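Local coordinates for hemolysin-related protein (PDB 6MLT) that forms part of the Vibrio cholerae biofilm matrix, binds metal ions and probably attaches to carbohydrates through a beta-prism lectin domain, at residues K361-M373 with L419-F431. Sequence-based numbering, arbitrary orientation.
Sequences KNKYTWKYGVLEM and LFKHKQQVNAVQF
V370 and N427 carry the contact, where the two segments come within 3.7 Å at the CA atoms of G369 and N427. The N-H of V370 points in the carbonyl plane at V426 O (N to O 2.9 Å, 163° at the hydrogen). Beside it N427 reaches back to segment 361-373. Its CB lies 4.0 Å from Y368 O and CG is about as near; CG lies beside its own backbone N (chi1 -60°), which turns the amide toward Y368. ND2 then gives a hydrogen bond to Y368 O at 2.9 Å, with the acceptor close to the amide plane, while OD1 at the other corner accepts from the backbone N of K415. Both ends of this buried amide are thus used, and its rotation is fixed. V370 CB lies 3.4 Å from V426 O, the acceptor of its own N-H. Apolar packing begins with V370 CG2, which meets V426 CG1 at 4.0 Å and V429 CG1 slightly farther off. Deeper in, M373 SD touches V429 CG2 and comes to the edge of the F431 ring, 4.2 Å from CZ, a Met-aromatic contact with sulfur near the ring plane. Toward the surface, K367, bent at chi2, runs past L419 in the opposite direction, and its CE brushes CD2. Within the 361-373 turn, N362 OD1 accepts from the N atoms of both Y364 and T365, an Asx turn extended to an Asx motif. Strands 370-373 and 428-431 stand 8.4 Å apart at 37° and belong to separate four-stranded antiparallel sheets, with classic beta bulges at L371-E372 and N427-A428; V326 from the third sheet also packs on V370 and V426. Three such sheets meeting around a shared apolar core are the hallmark of the beta-prism lectin fold.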
# COMPACT_ATOMS: atom_id res chain seq x y z
N LYS A 361 -27.44 -45.14 1.14
CA LYS A 361 -27.62 -45.74 2.45
C LYS A 361 -26.30 -46.28 2.97
O LYS A 361 -25.68 -47.14 2.33
CB LYS A 361 -28.67 -46.85 2.40
CG LYS A 361 -29.07 -47.38 3.76
CD LYS A 361 -30.17 -48.42 3.62
CE LYS A 361 -31.14 -48.38 4.78
NZ LYS A 361 -32.40 -49.12 4.47
N ASN A 362 -25.88 -45.76 4.12
CA ASN A 362 -24.68 -46.20 4.82
C ASN A 362 -24.87 -47.63 5.33
O ASN A 362 -25.81 -47.90 6.09
CB ASN A 362 -24.41 -45.22 5.97
CG ASN A 362 -23.25 -45.61 6.84
OD1 ASN A 362 -23.08 -46.77 7.20
ND2 ASN A 362 -22.45 -44.61 7.23
N LYS A 363 -23.98 -48.55 4.94
CA LYS A 363 -24.17 -49.94 5.32
C LYS A 363 -23.85 -50.21 6.78
O LYS A 363 -24.21 -51.27 7.30
CB LYS A 363 -23.32 -50.86 4.45
CG LYS A 363 -21.82 -50.82 4.74
CD LYS A 363 -21.08 -51.76 3.79
CE LYS A 363 -19.58 -51.78 4.06
NZ LYS A 363 -18.87 -52.67 3.09
N TYR A 364 -23.18 -49.28 7.46
CA TYR A 364 -22.83 -49.46 8.87
C TYR A 364 -23.94 -49.00 9.80
O TYR A 364 -24.19 -49.64 10.83
CB TYR A 364 -21.54 -48.70 9.19
CG TYR A 364 -20.42 -48.96 8.22
CD1 TYR A 364 -19.73 -50.17 8.23
CD2 TYR A 364 -20.04 -48.00 7.31
CE1 TYR A 364 -18.70 -50.41 7.34
CE2 TYR A 364 -19.01 -48.22 6.42
CZ TYR A 364 -18.34 -49.42 6.44
OH TYR A 364 -17.31 -49.64 5.55
N THR A 365 -24.60 -47.90 9.45
CA THR A 365 -25.61 -47.29 10.28
C THR A 365 -27.00 -47.31 9.66
O THR A 365 -27.97 -46.98 10.36
CB THR A 365 -25.24 -45.83 10.59
OG1 THR A 365 -25.34 -45.06 9.38
CG2 THR A 365 -23.82 -45.72 11.12
N TRP A 366 -27.13 -47.65 8.38
CA TRP A 366 -28.40 -47.65 7.66
C TRP A 366 -29.00 -46.25 7.55
O TRP A 366 -30.19 -46.11 7.24
CB TRP A 366 -29.41 -48.61 8.30
CG TRP A 366 -29.07 -50.06 8.07
CD1 TRP A 366 -28.02 -50.55 7.34
CD2 TRP A 366 -29.78 -51.20 8.56
NE1 TRP A 366 -28.04 -51.93 7.36
CE2 TRP A 366 -29.11 -52.35 8.10
CE3 TRP A 366 -30.93 -51.37 9.36
CZ2 TRP A 366 -29.54 -53.64 8.40
CZ3 TRP A 366 -31.35 -52.65 9.65
CH2 TRP A 366 -30.66 -53.77 9.18
N LYS A 367 -28.21 -45.20 7.78
CA LYS A 367 -28.65 -43.83 7.53
C LYS A 367 -28.27 -43.41 6.11
O LYS A 367 -27.36 -43.97 5.49
CB LYS A 367 -28.02 -42.87 8.55
CG LYS A 367 -28.29 -43.25 10.00
CD LYS A 367 -29.78 -43.33 10.29
CE LYS A 367 -30.05 -43.65 11.75
NZ LYS A 367 -31.50 -43.85 12.00
N TYR A 368 -28.97 -42.39 5.61
CA TYR A 368 -28.77 -41.91 4.25
C TYR A 368 -27.93 -40.64 4.26
O TYR A 368 -28.26 -39.68 4.97
CB TYR A 368 -30.12 -41.63 3.58
CG TYR A 368 -30.94 -42.87 3.31
CD1 TYR A 368 -31.80 -43.38 4.27
CD2 TYR A 368 -30.86 -43.52 2.09
CE1 TYR A 368 -32.56 -44.52 4.02
CE2 TYR A 368 -31.61 -44.65 1.83
CZ TYR A 368 -32.46 -45.14 2.80
OH TYR A 368 -33.21 -46.27 2.54
N GLY A 369 -26.87 -40.61 3.46
CA GLY A 369 -26.04 -39.43 3.43
C GLY A 369 -25.00 -39.50 2.33
O GLY A 369 -25.06 -40.34 1.43
N VAL A 370 -24.03 -38.59 2.42
CA VAL A 370 -22.93 -38.55 1.46
C VAL A 370 -21.86 -39.53 1.92
O VAL A 370 -21.29 -39.39 3.01
CB VAL A 370 -22.37 -37.12 1.33
CG1 VAL A 370 -21.15 -37.11 0.41
CG2 VAL A 370 -23.45 -36.19 0.79
N LEU A 371 -21.56 -40.51 1.07
CA LEU A 371 -20.62 -41.58 1.38
C LEU A 371 -19.22 -41.26 0.88
O LEU A 371 -18.24 -41.59 1.54
CB LEU A 371 -21.11 -42.90 0.76
CG LEU A 371 -22.56 -43.25 1.05
CD1 LEU A 371 -22.98 -44.49 0.28
CD2 LEU A 371 -22.80 -43.44 2.54
N GLU A 372 -19.12 -40.61 -0.28
CA GLU A 372 -17.82 -40.32 -0.86
C GLU A 372 -17.92 -39.12 -1.78
O GLU A 372 -18.94 -38.89 -2.42
CB GLU A 372 -17.26 -41.53 -1.63
CG GLU A 372 -15.82 -41.34 -2.11
CD GLU A 372 -15.43 -42.28 -3.22
OE1 GLU A 372 -15.16 -43.46 -2.93
OE2 GLU A 372 -15.39 -41.83 -4.38
N MET A 373 -16.83 -38.35 -1.82
CA MET A 373 -16.64 -37.33 -2.84
C MET A 373 -15.26 -37.53 -3.43
O MET A 373 -14.29 -37.76 -2.70
CB MET A 373 -16.79 -35.92 -2.28
CG MET A 373 -18.18 -35.62 -1.74
SD MET A 373 -18.38 -33.88 -1.33
CE MET A 373 -17.19 -33.69 -0.01
N LEU A 419 -29.24 -38.36 16.83
CA LEU A 419 -27.96 -38.93 16.41
C LEU A 419 -26.88 -38.49 17.39
O LEU A 419 -26.83 -37.32 17.76
CB LEU A 419 -27.59 -38.48 15.00
CG LEU A 419 -28.51 -38.93 13.87
CD1 LEU A 419 -28.21 -38.15 12.60
CD2 LEU A 419 -28.36 -40.42 13.63
N PHE A 420 -26.04 -39.43 17.81
CA PHE A 420 -24.84 -39.06 18.54
C PHE A 420 -23.95 -38.19 17.66
O PHE A 420 -23.87 -38.38 16.44
CB PHE A 420 -24.06 -40.30 18.99
CG PHE A 420 -24.81 -41.20 19.93
CD1 PHE A 420 -25.26 -40.73 21.14
CD2 PHE A 420 -25.04 -42.52 19.60
CE1 PHE A 420 -25.95 -41.56 22.01
CE2 PHE A 420 -25.72 -43.36 20.46
CZ PHE A 420 -26.18 -42.88 21.67
N LYS A 421 -23.26 -37.24 18.29
CA LYS A 421 -22.43 -36.32 17.53
C LYS A 421 -21.37 -37.06 16.72
O LYS A 421 -21.05 -36.67 15.60
CB LYS A 421 -21.77 -35.31 18.48
CG LYS A 421 -21.00 -34.20 17.77
CD LYS A 421 -21.91 -33.28 16.96
CE LYS A 421 -21.12 -32.19 16.25
NZ LYS A 421 -21.99 -31.34 15.38
N HIS A 422 -20.83 -38.15 17.27
CA HIS A 422 -19.78 -38.88 16.56
C HIS A 422 -20.33 -39.74 15.43
O HIS A 422 -19.53 -40.27 14.64
CB HIS A 422 -18.98 -39.75 17.54
CG HIS A 422 -19.72 -40.93 18.07
ND1 HIS A 422 -20.52 -40.88 19.19
CD2 HIS A 422 -19.76 -42.22 17.65
CE1 HIS A 422 -21.04 -42.07 19.43
NE2 HIS A 422 -20.58 -42.91 18.51
N LYS A 423 -21.65 -39.87 15.31
CA LYS A 423 -22.25 -40.56 14.18
C LYS A 423 -22.95 -39.61 13.21
O LYS A 423 -23.43 -40.05 12.16
CB LYS A 423 -23.24 -41.63 14.66
CG LYS A 423 -22.57 -42.85 15.30
CD LYS A 423 -21.63 -43.56 14.32
CE LYS A 423 -21.04 -44.83 14.92
NZ LYS A 423 -20.04 -45.46 14.00
N GLN A 424 -23.03 -38.32 13.52
CA GLN A 424 -23.55 -37.37 12.55
C GLN A 424 -22.59 -37.28 11.37
O GLN A 424 -21.39 -37.51 11.50
CB GLN A 424 -23.76 -36.00 13.20
CG GLN A 424 -24.87 -35.99 14.24
CD GLN A 424 -24.94 -34.71 15.06
OE1 GLN A 424 -24.40 -33.68 14.66
NE2 GLN A 424 -25.60 -34.78 16.21
N GLN A 425 -23.14 -36.97 10.19
CA GLN A 425 -22.32 -36.89 8.99
C GLN A 425 -22.92 -35.87 8.04
O GLN A 425 -23.94 -35.25 8.33
CB GLN A 425 -22.19 -38.26 8.30
CG GLN A 425 -23.49 -38.79 7.70
CD GLN A 425 -23.23 -39.86 6.65
OE1 GLN A 425 -22.83 -39.56 5.52
NE2 GLN A 425 -23.43 -41.11 7.02
N VAL A 426 -22.26 -35.68 6.90
CA VAL A 426 -22.80 -34.85 5.83
C VAL A 426 -23.86 -35.65 5.09
O VAL A 426 -23.57 -36.70 4.51
CB VAL A 426 -21.69 -34.37 4.88
CG1 VAL A 426 -22.28 -33.65 3.69
CG2 VAL A 426 -20.72 -33.47 5.63
N ASN A 427 -25.09 -35.14 5.08
CA ASN A 427 -26.20 -35.85 4.46
C ASN A 427 -26.53 -35.34 3.06
O ASN A 427 -27.09 -36.10 2.26
CB ASN A 427 -27.44 -35.77 5.34
CG ASN A 427 -27.21 -36.40 6.71
OD1 ASN A 427 -27.02 -35.70 7.71
ND2 ASN A 427 -27.20 -37.72 6.76
N ALA A 428 -26.19 -34.09 2.74
CA ALA A 428 -26.33 -33.58 1.38
C ALA A 428 -25.30 -32.50 1.15
O ALA A 428 -24.84 -31.84 2.09
CB ALA A 428 -27.74 -33.04 1.11
N VAL A 429 -24.95 -32.30 -0.12
CA VAL A 429 -24.00 -31.26 -0.51
C VAL A 429 -24.45 -30.60 -1.80
O VAL A 429 -25.19 -31.17 -2.61
CB VAL A 429 -22.56 -31.81 -0.69
CG1 VAL A 429 -22.02 -32.32 0.61
CG2 VAL A 429 -22.55 -32.91 -1.75
N GLN A 430 -23.96 -29.38 -1.99
CA GLN A 430 -24.21 -28.59 -3.19
C GLN A 430 -23.00 -27.70 -3.39
O GLN A 430 -22.48 -27.12 -2.43
CB GLN A 430 -25.49 -27.77 -3.05
CG GLN A 430 -25.78 -26.83 -4.21
CD GLN A 430 -27.09 -26.08 -4.01
OE1 GLN A 430 -27.37 -25.59 -2.92
NE2 GLN A 430 -27.89 -26.01 -5.06
N PHE A 431 -22.54 -27.59 -4.63
CA PHE A 431 -21.31 -26.88 -4.95
C PHE A 431 -21.61 -25.48 -5.47
O PHE A 431 -22.52 -25.30 -6.29
CB PHE A 431 -20.48 -27.66 -5.97
CG PHE A 431 -20.19 -29.05 -5.54
CD1 PHE A 431 -19.22 -29.30 -4.58
CD2 PHE A 431 -20.89 -30.12 -6.06
CE1 PHE A 431 -18.96 -30.60 -4.16
CE2 PHE A 431 -20.63 -31.42 -5.65
CZ PHE A 431 -19.66 -31.65 -4.70